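PDB 1VDD: recombination protein recR from Deinococcus radiodurans, which takes part in recombinational DNA repair, probably together with RecF and RecO, and assembles into a ring-shaped tetramer that binds DNA and zinc. Local coordinates for the interface of chains A and B and the interface of chains A and C. Numbering follows the deposited sequence. Chains: chain A/B/C, Recombination protein recR.

Contact 1: the interface of chains A and B. Residues chain A 49-50, 53-54, 65; chain B 4-7.
B:Ser6 in the first turn of helix 5-16 meets A:Asp53 in the last turn of helix 37-53, and this pair carries the polar part of the patch. The serine hydroxyl OG donates a hydrogen bond to the carboxylate oxygen OD2 of A:Asp53, at 3.0 Å. OD2 receives it on its anti lone pair, the one facing away from OD1. With CG of A:Asp53 anti to its own carbonyl carbon (chi1 -59°), the carboxylate lies beside the backbone N and turns one oxygen toward the partner chain.

The apolar contacts gather round the same serine. Its CB packs at 3.4 Å against the methyl CD1 of A:Leu54, while A:Ala50 meets that CB with its CA, also at 3.4 Å. B:Ser6 is thus held between the end of the helix and the leucine that follows it, and hides 78 Å² of its surface.

A separate packing contact joins A:Asp65 to B:Pro4, whose side chains cross obliquely. The carboxylate carbon CG of A:Asp65 lies 3.4 Å from CB of the proline ring, and OD1 of the same aspartate lies 3.7 Å from CD of B:Pro5.

In the fold, the start of helix 5-16 of chain B packs against the C-terminal end of helix 37-53 of chain A and against the zinc-finger segment that carries A:Asp65.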
# COMPACT_ATOMS: atom_id res chain seq x y z
N GLU A 49 12.32 33.12 -6.27
CA GLU A 49 12.01 34.09 -5.23
C GLU A 49 12.43 33.47 -3.90
O GLU A 49 13.44 33.85 -3.30
CB GLU A 49 10.51 34.39 -5.15
CG GLU A 49 9.85 34.99 -6.39
CD GLU A 49 8.33 35.18 -6.21
OE1 GLU A 49 7.67 35.66 -7.16
OE2 GLU A 49 7.80 34.86 -5.13
N ALA A 50 11.65 32.49 -3.45
CA ALA A 50 11.89 31.81 -2.18
C ALA A 50 13.35 31.51 -1.89
O ALA A 50 13.83 31.78 -0.79
CB ALA A 50 11.08 30.54 -2.13
N ASP A 53 14.62 35.06 -0.95
CA ASP A 53 14.00 35.63 0.25
C ASP A 53 14.07 34.74 1.49
O ASP A 53 14.06 35.25 2.61
CB ASP A 53 12.53 35.95 -0.03
CG ASP A 53 12.35 36.93 -1.17
OD1 ASP A 53 13.38 37.44 -1.69
OD2 ASP A 53 11.18 37.19 -1.55
N LEU A 54 14.13 33.43 1.29
CA LEU A 54 14.15 32.52 2.42
C LEU A 54 15.50 32.29 3.08
O LEU A 54 16.46 31.87 2.44
CB LEU A 54 13.57 31.16 2.02
CG LEU A 54 12.15 30.89 2.49
CD1 LEU A 54 11.25 32.00 2.03
CD2 LEU A 54 11.68 29.57 1.94
N ASP A 65 11.75 35.48 6.13
CA ASP A 65 12.28 36.41 5.14
C ASP A 65 12.58 37.78 5.78
O ASP A 65 12.81 38.76 5.08
CB ASP A 65 11.26 36.58 4.02
CG ASP A 65 9.92 37.09 4.52
OD1 ASP A 65 8.97 37.21 3.72
OD2 ASP A 65 9.81 37.39 5.73
N PRO B 4 5.91 34.01 5.32
CA PRO B 4 6.63 34.65 4.21
C PRO B 4 6.12 34.29 2.81
O PRO B 4 6.16 33.13 2.39
CB PRO B 4 8.08 34.24 4.46
CG PRO B 4 7.97 32.96 5.20
CD PRO B 4 6.82 33.19 6.14
N PRO B 5 5.63 35.29 2.07
CA PRO B 5 5.11 35.13 0.72
C PRO B 5 5.92 34.25 -0.20
O PRO B 5 5.37 33.58 -1.07
CB PRO B 5 4.99 36.57 0.20
CG PRO B 5 5.77 37.39 1.17
CD PRO B 5 5.57 36.70 2.47
N SER B 6 7.23 34.25 -0.01
CA SER B 6 8.10 33.43 -0.86
C SER B 6 7.73 31.96 -0.70
O SER B 6 7.63 31.22 -1.67
CB SER B 6 9.55 33.65 -0.45
OG SER B 6 9.74 35.00 -0.04
N LEU B 7 7.54 31.56 0.56
CA LEU B 7 7.20 30.19 0.91
C LEU B 7 5.79 29.87 0.46
O LEU B 7 5.56 28.95 -0.32
CB LEU B 7 7.32 30.01 2.43
CG LEU B 7 7.67 28.62 2.96
CD1 LEU B 7 7.79 28.68 4.47
CD2 LEU B 7 6.64 27.62 2.55

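Contact 2: the interface of chains A and C. Residues chain A 155, 165-167; chain C 196.
C:Val196 reaches the Toprim domain of chain A between A:Gln155 on helix 145-158 and the strand 164-167, lending that domain a residue from the C-terminal strand 194-197 of another subunit. The valine hides 58 Å² of its surface against chain A. The side chains of A:Gln155 and C:Val196 cross at about a right angle, the long glutamine chain running across the branched valine. A:Gln155 has CG anti to the backbone N (chi1 177°) and stays extended beyond it, which carries the terminal amide away from the helix toward the valine. There the methyl CG1 of C:Val196 sits over one face of the amide, displaced toward the carbonyl oxygen. OE1 of A:Gln155 is the amide atom nearest to this CG1, at 3.2 Å, and the amide carbon CD lies 3.8 Å from it.

The two methyls of the valine point different ways. CG1, anti to the valine's backbone N (chi1 -173°), is the branch that meets the glutamine. CG2 stands beside that N and is turned toward the strand, where it lies 4.3 Å from the backbone N of A:Arg167.

The backbone of the valine is tied to the same strand. Its N donates a hydrogen bond to the carbonyl oxygen O of A:Ile165, at 2.7 Å and nearly straight at the hydrogen (173°). The donor is tilted slightly from the carbonyl plane.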
# COMPACT_ATOMS: atom_id res chain seq x y z
N GLN A 155 18.74 18.00 27.27
CA GLN A 155 18.39 18.04 28.69
C GLN A 155 19.66 18.29 29.51
O GLN A 155 19.71 19.23 30.31
CB GLN A 155 17.75 16.71 29.11
CG GLN A 155 17.41 16.62 30.59
CD GLN A 155 16.86 15.25 30.99
OE1 GLN A 155 16.73 14.96 32.18
NE2 GLN A 155 16.55 14.42 30.00
N ILE A 165 12.79 21.82 32.21
CA ILE A 165 12.93 21.08 30.97
C ILE A 165 11.85 20.01 30.93
O ILE A 165 11.62 19.31 31.91
CB ILE A 165 14.30 20.41 30.86
CG1 ILE A 165 15.40 21.48 30.81
CG2 ILE A 165 14.36 19.55 29.61
CD1 ILE A 165 16.80 20.90 30.71
N SER A 166 11.20 19.88 29.78
CA SER A 166 10.17 18.88 29.61
C SER A 166 10.31 18.24 28.25
O SER A 166 10.92 18.81 27.35
CB SER A 166 8.78 19.54 29.73
OG SER A 166 8.62 20.60 28.80
N ARG A 167 9.76 17.04 28.12
CA ARG A 167 9.79 16.28 26.87
C ARG A 167 8.32 15.98 26.52
O ARG A 167 7.49 15.79 27.42
CB ARG A 167 10.55 14.98 27.09
CG ARG A 167 10.67 14.10 25.86
CD ARG A 167 11.69 14.65 24.89
NE ARG A 167 12.13 13.61 23.96
CZ ARG A 167 11.88 13.62 22.66
NH1 ARG A 167 11.20 14.61 22.10
NH2 ARG A 167 12.34 12.63 21.90
N VAL C 196 10.98 16.98 33.03
CA VAL C 196 12.02 16.05 33.42
C VAL C 196 13.15 16.69 34.22
O VAL C 196 13.99 15.98 34.79
CB VAL C 196 12.65 15.39 32.19
CG1 VAL C 196 13.62 14.28 32.61
CG2 VAL C 196 11.54 14.84 31.30

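The C-alpha centres of contact 1 and contact 2 lie about 33 Å apart, and the two share no residues or secondary-structure elements. Chain A uses its N-terminal half in contact 1, facing chain B, and its Toprim domain in contact 2, facing chain C. Both interfaces are two-fold symmetric, so each has a twin with the chains exchanged. One subunit thereby bridges two different neighbours, and alternating the two kinds of interface can close the four copies of the deposited assembly into a ring, in keeping with the ring-shaped architecture described for RecR.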